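Local coordinates for protein galectin (Ovis aries, PDB 6N44) that probably binds carbohydrate through a galectin-type recognition domain whose pocket accepts beta-D-galactose, at residues N8-S13 with I131-V136; M21-A26 with P89-F94; L38-G43 with L125-D130. All blocks are in the same frame, centred on the assembly; numbering follows the deposited sequence.

Contact 1 (N8-S13 with I131-V136); sequences NPYLQS and IVLTSV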
loop_
_atom_site.group_PDB
_atom_site.type_symbol
_atom_site.label_atom_id
_atom_site.label_comp_id
_atom_site.label_asym_id
_atom_site.label_seq_id
_atom_site.Cartn_x
_atom_site.Cartn_y
_atom_site.Cartn_z
ATOM N N ASN A 8 10.270 2.048 -21.518
ATOM C CA ASN A 8 9.472 3.262 -21.391
ATOM C C ASN A 8 8.883 3.561 -22.760
ATOM O O ASN A 8 9.621 3.884 -23.682
ATOM C CB ASN A 8 10.334 4.426 -20.882
ATOM C CG ASN A 8 9.592 5.758 -20.866
ATOM O OD1 ASN A 8 8.404 5.853 -21.209
ATOM N ND2 ASN A 8 10.295 6.798 -20.465
ATOM N N PRO A 9 7.547 3.478 -22.898
ATOM C CA PRO A 9 6.528 3.248 -21.858
ATOM C C PRO A 9 6.567 1.859 -21.210
ATOM O O PRO A 9 7.020 0.874 -21.802
ATOM C CB PRO A 9 5.195 3.441 -22.613
ATOM C CG PRO A 9 5.572 4.189 -23.876
ATOM C CD PRO A 9 6.941 3.711 -24.219
ATOM N N TYR A 10 6.112 1.829 -19.964
ATOM C CA TYR A 10 6.001 0.628 -19.153
ATOM C C TYR A 10 4.525 0.289 -19.042
ATOM O O TYR A 10 3.721 1.163 -18.715
ATOM C CB TYR A 10 6.581 0.864 -17.760
ATOM C CG TYR A 10 6.407 -0.279 -16.792
ATOM C CD1 TYR A 10 7.410 -1.225 -16.626
ATOM C CD2 TYR A 10 5.223 -0.419 -16.041
ATOM C CE1 TYR A 10 7.244 -2.305 -15.729
ATOM C CE2 TYR A 10 5.050 -1.465 -15.152
ATOM C CZ TYR A 10 6.064 -2.404 -15.002
ATOM O OH TYR A 10 5.887 -3.443 -14.128
ATOM N N LEU A 11 4.171 -0.963 -19.318
ATOM C CA LEU A 11 2.792 -1.421 -19.234
ATOM C C LEU A 11 2.705 -2.571 -18.248
ATOM O O LEU A 11 3.584 -3.446 -18.232
ATOM C CB LEU A 11 2.252 -1.910 -20.599
ATOM C CG LEU A 11 2.231 -0.935 -21.774
ATOM C CD1 LEU A 11 1.653 -1.656 -22.985
ATOM C CD2 LEU A 11 1.424 0.309 -21.441
ATOM N N GLN A 12 1.623 -2.597 -17.462
ATOM C CA GLN A 12 1.372 -3.732 -16.573
ATOM C C GLN A 12 -0.124 -3.930 -16.379
ATOM O O GLN A 12 -0.798 -3.043 -15.844
ATOM C CB GLN A 12 2.036 -3.537 -15.212
ATOM C CG GLN A 12 1.901 -4.756 -14.316
ATOM C CD GLN A 12 2.616 -4.571 -12.991
ATOM O OE1 GLN A 12 3.728 -4.040 -12.949
ATOM N NE2 GLN A 12 1.973 -4.993 -11.896
ATOM N N SER A 13 -0.626 -5.103 -16.767
ATOM C CA SER A 13 -1.983 -5.486 -16.401
ATOM C C SER A 13 -2.125 -5.513 -14.879
ATOM O O SER A 13 -1.259 -6.036 -14.173
ATOM C CB SER A 13 -2.324 -6.868 -16.958
ATOM O OG SER A 13 -2.202 -6.944 -18.363
ATOM N N ILE A 131 11.760 10.091 -18.689
ATOM C CA ILE A 131 12.239 9.508 -17.444
ATOM C C ILE A 131 13.124 8.303 -17.727
ATOM O O ILE A 131 12.987 7.628 -18.751
ATOM C CB ILE A 131 11.059 9.090 -16.522
ATOM C CG1 ILE A 131 10.165 8.067 -17.221
ATOM C CG2 ILE A 131 10.227 10.294 -16.102
ATOM C CD1 ILE A 131 9.083 7.477 -16.312
ATOM N N VAL A 132 14.035 8.035 -16.798
ATOM C CA VAL A 132 14.625 6.711 -16.650
ATOM C C VAL A 132 13.853 6.001 -15.542
ATOM O O VAL A 132 13.841 6.453 -14.388
ATOM C CB VAL A 132 16.128 6.773 -16.348
ATOM C CG1 VAL A 132 16.682 5.351 -16.163
ATOM C CG2 VAL A 132 16.867 7.473 -17.491
ATOM N N LEU A 133 13.182 4.912 -15.905
ATOM C CA LEU A 133 12.317 4.168 -15.000
ATOM C C LEU A 133 13.089 2.956 -14.493
ATOM O O LEU A 133 13.512 2.115 -15.293
ATOM C CB LEU A 133 11.042 3.733 -15.722
ATOM C CG LEU A 133 10.052 2.866 -14.936
ATOM C CD1 LEU A 133 9.409 3.664 -13.812
ATOM C CD2 LEU A 133 8.991 2.308 -15.868
ATOM N N THR A 134 13.292 2.872 -13.181
ATOM C CA THR A 134 14.085 1.762 -12.662
ATOM C C THR A 134 13.252 0.639 -12.065
ATOM O O THR A 134 13.647 -0.523 -12.188
ATOM C CB THR A 134 15.120 2.242 -11.622
ATOM O OG1 THR A 134 14.468 2.847 -10.502
ATOM C CG2 THR A 134 16.064 3.244 -12.242
ATOM N N SER A 135 12.107 0.929 -11.441
ATOM C CA SER A 135 11.276 -0.157 -10.932
ATOM C C SER A 135 9.834 0.304 -10.795
ATOM O O SER A 135 9.550 1.491 -10.617
ATOM C CB SER A 135 11.771 -0.690 -9.583
ATOM O OG SER A 135 11.806 0.336 -8.612
ATOM N N VAL A 136 8.932 -0.664 -10.908
ATOM C CA VAL A 136 7.504 -0.473 -10.686
ATOM C C VAL A 136 7.046 -1.698 -9.912
ATOM O O VAL A 136 7.189 -2.826 -10.395
ATOM C CB VAL A 136 6.710 -0.340 -11.997
ATOM C CG1 VAL A 136 5.198 -0.208 -11.706
ATOM C CG2 VAL A 136 7.226 0.835 -12.857
HETATM O O HOH W 1 8.153 -4.429 -12.908
HETATM O O HOH W 2 5.132 -4.617 -10.833
#

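Contact 2 (M21-A26 with P89-F94); sequences MVKIKA and PFELQF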
loop_
_atom_site.group_PDB
_atom_site.type_symbol
_atom_site.label_atom_id
_atom_site.label_comp_id
_atom_site.label_asym_id
_atom_site.label_seq_id
_atom_site.Cartn_x
_atom_site.Cartn_y
_atom_site.Cartn_z
ATOM N N MET A 21 -1.285 -0.758 -3.645
ATOM C CA MET A 21 -0.175 0.179 -3.732
ATOM C C MET A 21 0.606 -0.027 -5.017
ATOM O O MET A 21 0.901 -1.166 -5.394
ATOM C CB MET A 21 0.779 0.049 -2.562
ATOM C CG MET A 21 1.908 1.081 -2.633
ATOM S SD MET A 21 3.060 0.861 -1.280
ATOM C CE MET A 21 1.921 0.953 0.089
ATOM N N VAL A 22 0.922 1.087 -5.680
ATOM C CA VAL A 22 1.875 1.153 -6.781
ATOM C C VAL A 22 3.060 1.977 -6.304
ATOM O O VAL A 22 2.875 3.082 -5.775
ATOM C CB VAL A 22 1.259 1.808 -8.032
ATOM C CG1 VAL A 22 2.310 1.884 -9.170
ATOM C CG2 VAL A 22 -0.016 1.077 -8.478
ATOM N N LYS A 23 4.270 1.455 -6.490
ATOM C CA LYS A 23 5.485 2.185 -6.147
ATOM C C LYS A 23 6.381 2.260 -7.373
ATOM O O LYS A 23 6.855 1.229 -7.858
ATOM C CB LYS A 23 6.244 1.530 -4.998
ATOM C CG LYS A 23 7.451 2.373 -4.586
ATOM C CD LYS A 23 8.316 1.707 -3.547
ATOM C CE LYS A 23 7.514 1.330 -2.310
ATOM N NZ LYS A 23 8.441 0.943 -1.186
ATOM N N ILE A 24 6.628 3.479 -7.842
ATOM C CA ILE A 24 7.437 3.757 -9.029
ATOM C C ILE A 24 8.713 4.450 -8.583
ATOM O O ILE A 24 8.664 5.418 -7.814
ATOM C CB ILE A 24 6.678 4.654 -10.022
ATOM C CG1 ILE A 24 5.476 3.908 -10.601
ATOM C CG2 ILE A 24 7.628 5.191 -11.115
ATOM C CD1 ILE A 24 4.330 4.827 -10.985
ATOM N N LYS A 25 9.854 3.976 -9.075
ATOM C CA LYS A 25 11.128 4.646 -8.837
ATOM C C LYS A 25 11.695 5.071 -10.184
ATOM O O LYS A 25 11.885 4.229 -11.070
ATOM C CB LYS A 25 12.101 3.738 -8.087
ATOM C CG LYS A 25 11.604 3.394 -6.672
ATOM C CD LYS A 25 12.586 2.547 -5.903
ATOM C CE LYS A 25 12.086 2.359 -4.483
ATOM N NZ LYS A 25 12.801 1.292 -3.735
ATOM N N ALA A 26 11.948 6.374 -10.341
ATOM C CA ALA A 26 12.358 6.925 -11.630
ATOM C C ALA A 26 13.163 8.202 -11.415
ATOM O O ALA A 26 13.317 8.685 -10.289
ATOM C CB ALA A 26 11.138 7.194 -12.524
ATOM N N PRO A 89 16.698 11.159 -8.294
ATOM C CA PRO A 89 15.748 10.044 -8.341
ATOM C C PRO A 89 14.653 10.245 -7.305
ATOM O O PRO A 89 14.893 10.767 -6.214
ATOM C CB PRO A 89 16.616 8.819 -8.029
ATOM C CG PRO A 89 18.014 9.252 -8.431
ATOM C CD PRO A 89 18.071 10.708 -8.028
ATOM N N PHE A 90 13.437 9.864 -7.674
ATOM C CA PHE A 90 12.282 10.023 -6.803
ATOM C C PHE A 90 11.549 8.697 -6.678
ATOM O O PHE A 90 11.676 7.793 -7.518
ATOM C CB PHE A 90 11.327 11.123 -7.317
ATOM C CG PHE A 90 10.804 10.891 -8.730
ATOM C CD1 PHE A 90 9.649 10.142 -8.956
ATOM C CD2 PHE A 90 11.458 11.437 -9.827
ATOM C CE1 PHE A 90 9.162 9.928 -10.263
ATOM C CE2 PHE A 90 10.976 11.219 -11.144
ATOM C CZ PHE A 90 9.831 10.474 -11.357
ATOM N N GLU A 91 10.776 8.600 -5.608
ATOM C CA GLU A 91 9.849 7.505 -5.391
ATOM C C GLU A 91 8.429 8.050 -5.408
ATOM O O GLU A 91 8.051 8.841 -4.537
ATOM C CB GLU A 91 10.134 6.807 -4.065
ATOM C CG GLU A 91 9.138 5.733 -3.759
ATOM C CD GLU A 91 9.430 5.069 -2.426
ATOM O OE1 GLU A 91 8.495 4.974 -1.605
ATOM O OE2 GLU A 91 10.599 4.673 -2.206
ATOM N N LEU A 92 7.646 7.620 -6.387
ATOM C CA LEU A 92 6.263 8.035 -6.546
ATOM C C LEU A 92 5.362 6.864 -6.163
ATOM O O LEU A 92 5.484 5.769 -6.731
ATOM C CB LEU A 92 6.011 8.493 -7.981
ATOM C CG LEU A 92 4.570 8.672 -8.453
ATOM C CD1 LEU A 92 3.851 9.804 -7.698
ATOM C CD2 LEU A 92 4.573 8.933 -9.949
ATOM N N GLN A 93 4.465 7.094 -5.203
ATOM C CA GLN A 93 3.543 6.064 -4.728
ATOM C C GLN A 93 2.100 6.463 -4.985
ATOM O O GLN A 93 1.698 7.590 -4.663
ATOM C CB GLN A 93 3.704 5.813 -3.228
ATOM C CG GLN A 93 4.928 5.033 -2.828
ATOM C CD GLN A 93 5.041 4.978 -1.320
ATOM O OE1 GLN A 93 5.324 5.997 -0.673
ATOM N NE2 GLN A 93 4.758 3.802 -0.741
ATOM N N PHE A 94 1.310 5.517 -5.495
ATOM C CA PHE A 94 -0.137 5.650 -5.556
ATOM C C PHE A 94 -0.753 4.621 -4.629
ATOM O O PHE A 94 -0.453 3.427 -4.722
ATOM C CB PHE A 94 -0.685 5.454 -6.982
ATOM C CG PHE A 94 -0.191 6.468 -7.968
ATOM C CD1 PHE A 94 0.991 6.257 -8.664
ATOM C CD2 PHE A 94 -0.902 7.631 -8.196
ATOM C CE1 PHE A 94 1.465 7.190 -9.590
ATOM C CE2 PHE A 94 -0.444 8.578 -9.118
ATOM C CZ PHE A 94 0.747 8.353 -9.822
HETATM O O HOH W 3 11.306 1.891 -1.519
HETATM O O HOH W 4 8.838 3.411 0.390
#

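Contact 3 (L38-G43 with L125-D130); sequences LQVDFG and LDVRGD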
loop_
_atom_site.group_PDB
_atom_site.type_symbol
_atom_site.label_atom_id
_atom_site.label_comp_id
_atom_site.label_asym_id
_atom_site.label_seq_id
_atom_site.Cartn_x
_atom_site.Cartn_y
_atom_site.Cartn_z
ATOM N N LEU A 38 6.150 13.567 -16.867
ATOM C CA LEU A 38 5.862 12.268 -16.281
ATOM C C LEU A 38 4.364 12.025 -16.389
ATOM O O LEU A 38 3.565 12.925 -16.115
ATOM C CB LEU A 38 6.322 12.228 -14.805
ATOM C CG LEU A 38 5.785 11.099 -13.931
ATOM C CD1 LEU A 38 6.240 9.731 -14.467
ATOM C CD2 LEU A 38 6.248 11.322 -12.502
ATOM N N GLN A 39 3.975 10.816 -16.791
ATOM C CA GLN A 39 2.562 10.518 -16.976
ATOM C C GLN A 39 2.254 9.096 -16.529
ATOM O O GLN A 39 2.905 8.152 -16.987
ATOM C CB GLN A 39 2.137 10.697 -18.439
ATOM C CG GLN A 39 0.650 10.447 -18.623
ATOM C CD GLN A 39 0.201 10.831 -20.002
ATOM O OE1 GLN A 39 0.028 12.012 -20.291
ATOM N NE2 GLN A 39 0.041 9.845 -20.870
ATOM N N VAL A 40 1.270 8.941 -15.644
ATOM C CA VAL A 40 0.857 7.625 -15.148
ATOM C C VAL A 40 -0.634 7.454 -15.398
ATOM O O VAL A 40 -1.448 8.248 -14.908
ATOM C CB VAL A 40 1.167 7.421 -13.652
ATOM C CG1 VAL A 40 0.711 6.023 -13.206
ATOM C CG2 VAL A 40 2.656 7.611 -13.363
ATOM N N ASP A 41 -0.992 6.405 -16.133
ATOM C CA ASP A 41 -2.380 6.120 -16.475
ATOM C C ASP A 41 -2.817 4.855 -15.751
ATOM O O ASP A 41 -2.231 3.783 -15.949
ATOM C CB ASP A 41 -2.578 5.942 -17.987
ATOM C CG ASP A 41 -2.630 7.272 -18.736
ATOM O OD1 ASP A 41 -2.609 8.327 -18.067
ATOM O OD2 ASP A 41 -2.707 7.267 -19.992
ATOM N N PHE A 42 -3.848 4.988 -14.929
ATOM C CA PHE A 42 -4.648 3.849 -14.490
ATOM C C PHE A 42 -5.794 3.759 -15.488
ATOM O O PHE A 42 -6.809 4.450 -15.360
ATOM C CB PHE A 42 -5.142 4.046 -13.062
ATOM C CG PHE A 42 -4.041 4.039 -12.016
ATOM C CD1 PHE A 42 -3.206 5.130 -11.848
ATOM C CD2 PHE A 42 -3.856 2.932 -11.197
ATOM C CE1 PHE A 42 -2.206 5.118 -10.866
ATOM C CE2 PHE A 42 -2.854 2.912 -10.233
ATOM C CZ PHE A 42 -2.035 4.008 -10.063
ATOM N N GLY A 43 -5.614 2.933 -16.525
ATOM C CA GLY A 43 -6.525 2.873 -17.648
ATOM C C GLY A 43 -7.325 1.576 -17.701
ATOM O O GLY A 43 -7.061 0.611 -16.981
ATOM N N LEU A 125 -1.988 -0.459 -16.133
ATOM C CA LEU A 125 -1.139 0.601 -15.613
ATOM C C LEU A 125 -0.119 0.976 -16.687
ATOM O O LEU A 125 0.487 0.098 -17.301
ATOM C CB LEU A 125 -0.439 0.139 -14.333
ATOM C CG LEU A 125 0.614 1.112 -13.776
ATOM C CD1 LEU A 125 -0.055 2.347 -13.203
ATOM C CD2 LEU A 125 1.506 0.439 -12.726
ATOM N N ASP A 126 0.047 2.272 -16.924
ATOM C CA ASP A 126 0.896 2.776 -18.002
ATOM C C ASP A 126 1.735 3.899 -17.420
ATOM O O ASP A 126 1.188 4.916 -16.978
ATOM C CB ASP A 126 0.046 3.275 -19.193
ATOM C CG ASP A 126 0.879 3.821 -20.369
ATOM O OD1 ASP A 126 1.911 4.505 -20.179
ATOM O OD2 ASP A 126 0.465 3.603 -21.520
ATOM N N VAL A 127 3.052 3.709 -17.404
ATOM C CA VAL A 127 3.989 4.693 -16.885
ATOM C C VAL A 127 4.895 5.112 -18.034
ATOM O O VAL A 127 5.511 4.255 -18.684
ATOM C CB VAL A 127 4.819 4.130 -15.716
ATOM C CG1 VAL A 127 5.810 5.179 -15.207
ATOM C CG2 VAL A 127 3.901 3.610 -14.589
ATOM N N ARG A 128 4.991 6.421 -18.269
ATOM C CA ARG A 128 5.804 6.930 -19.370
ATOM C C ARG A 128 6.227 8.365 -19.078
ATOM O O ARG A 128 5.759 8.998 -18.126
ATOM C CB ARG A 128 5.045 6.868 -20.692
ATOM C CG ARG A 128 3.816 7.756 -20.742
ATOM C CD ARG A 128 3.151 7.662 -22.128
ATOM N NE ARG A 128 2.596 6.331 -22.369
ATOM C CZ ARG A 128 2.459 5.779 -23.574
ATOM N NH1 ARG A 128 2.841 6.443 -24.662
ATOM N NH2 ARG A 128 1.950 4.556 -23.693
ATOM N N GLY A 129 7.110 8.874 -19.926
ATOM C CA GLY A 129 7.526 10.258 -19.866
ATOM C C GLY A 129 8.999 10.404 -20.192
ATOM O O GLY A 129 9.671 9.473 -20.637
ATOM N N ASP A 130 9.512 11.609 -19.971
ATOM C CA ASP A 130 10.945 11.865 -20.115
ATOM C C ASP A 130 11.670 11.415 -18.847
ATOM O O ASP A 130 12.138 12.212 -18.029
ATOM C CB ASP A 130 11.164 13.339 -20.417
ATOM C CG ASP A 130 10.340 13.789 -21.592
ATOM O OD1 ASP A 130 10.675 13.363 -22.723
ATOM O OD2 ASP A 130 9.346 14.519 -21.381
HETATM O O HOH W 5 0.879 7.043 -18.991
HETATM O O HOH W 6 -0.772 6.327 -21.785
#

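Contact 1 (N8-S13 with I131-V136)
The carbonyl of Ile131 takes a hydrogen bond from the Asn8 amide, Asn8 ND2 to Ile131 O 3.3 Å, moderately bent at 142°. The donor sits 26° off the carbonyl plane, while the acceptor lies close to the amide plane of Asn8; the same ND2 also bonds to Gly129 O. Ile131 CG1 packs against that amide nitrogen. Next inward, Leu133 sends CD2 against the root of Tyr10, 3.4 Å from Tyr10 CB, the two side chains crossing at about a right angle. Thr134 and Ser135 form a classic beta bulge opposite Lys25. Val136 covers the Tyr10 ring: its CG2 stands over the centre of one face in a CH-pi contact, 3.9 Å from the centroid, and its CG1 reaches Tyr10 CE2. Tyr10 OH donates to Gln12 OE1 at 2.5 Å, in the carbonyl plane; one water donates to Tyr10 OH and Val136 O, another to Gln12 OE1 and Val136 O. No backbone bond joins the two strands, whose axes run 9.8 Å apart and nearly parallel in direction. They belong to the two facing sheets of the galectin beta-sandwich, each outermost within this chain: strand 10-13 pairs with strand 124-129, strand 131-138 with strand 19-28.

Contact 2 (M21-A26 with P89-F94)
Glu91 lies between two lysines, Lys23 and Lys25. Its CG is anti to the backbone N (chi1 176°) and the chain runs on extended, bringing Glu91 CD to 3.7 Å from Lys23 CD, a contact of aliphatic chain with carboxylate. The charged ends stay beyond salt-bridge range, Lys23 NZ to Glu91 OE1 being 4.1 Å, and water fills in: one water accepts from both lysine NZ atoms and donates to Glu91 OE2, a second joins Lys23 NZ to Glu91 OE1. The Lys23 chain is bent near its end, whereas Lys25 stays extended beyond CG and runs beside Glu91 in the same direction. Gln93 NE2 makes a weak hydrogen bond to Met21 SD, 3.4 Å; its stronger partner is Cys19 O of the second subunit, where Met21 also packs on the Met21 of that chain. These strands are antiparallel neighbours in the five-stranded sheet of the galectin beta-sandwich, joined by six backbone hydrogen bonds from the Val22–Phe94 to the Ala26–Phe90 pair. The other face, carrying Val22, Ile24, Ala26, Phe90, Leu92 and Phe94, is turned to the opposite sheet. There Ile24 CD1 meets the edge of the Phe94 ring in its plane, 4.0 Å from Phe94 CE1. Phe90 CG sits between the backbone N and the carbonyl carbon (chi1 58°), and one face of the ring meets Ala26: Ala26 O stands 3.3 Å above the Phe90 ring plane, offset toward the rim, and Ala26 CB touches Phe90 CZ at 3.7 Å.

Contact 3 (L38-G43 with L125-D130)
Phe42 and Leu125 pack side by side at one end of this antiparallel pair, which belongs to the six-stranded sheet of the galectin beta-sandwich. Leu125 CD1 stands over the centre of the Phe42 ring, 4.0 Å from the centroid and only 9° off the normal, a well-centred CH-pi contact. The same Leu125 CD1 reaches Val40 CG1 at 3.8 Å, and Val40 CG1 in turn lies near Val127 CG2. This apolar face, with Leu38, is the tight side: it is buried against strands 19-28 and 90-97 of the other sheet, with Ile24 and Val22 among its neighbours. Four backbone hydrogen bonds tie the strands through the Gln39–Arg128 and Asp41–Asp126 pairs.

The reverse face, bearing Gln39, Asp41, Asp126 and Arg128, is polar, partly exposed and includes ordered water. Here Asp41 CB meets Asp126 CB at 3.9 Å, and Gln39 runs alongside Arg128 in the same direction, with the amide and guanidinium planes 35° apart. The two carboxylates keep their distance; a water lies between them, 2.8 Å from Asp41 OD2 and farther, weakly placed, from Asp126 OD2. Each acid has a basic partner, which would be expected to ease their mutual repulsion. Asp41 OD1 forms a salt bridge with Arg55, a residue that binds beta-D-galactose, so Asp41 is a second-shell residue that probably helps to orient that arginine. Asp126 is held by Arg128, whose CG lies between the backbone N and the carbonyl carbon (chi1 64°) and whose chain bends at chi3. The grip is side-on and two-pronged: Arg128 NE donates to Asp126 OD1 at 2.9 Å, almost straight, while Arg128 NH2 meets the syn lone pair of Asp126 OD2 at 2.8 Å.

How the contacts relate
All three contacts lie in one beta-sandwich. Contact 2 lies within the five-stranded sheet and contact 3 within the six-stranded one, their centres about 12 Å apart across the core, where Phe94 CB meets Phe42 CZ at 3.7 Å and Ile24 packs on Val127. Contact 1 bridges an outermost strand of each sheet, its centre about 10 Å from that of contact 2 and about 8 Å from that of contact 3; probable hydrogen bonds join Thr134 N and Ser135 O to Lys25, and Tyr10 N to Val127 O. Along the chain contact 1 encloses the other two, whose segments alternate. The near-terminal strands thus close one side of the sandwich, contact 2 reaches the second subunit, and contact 3 adjoins the galactose-binding arginine.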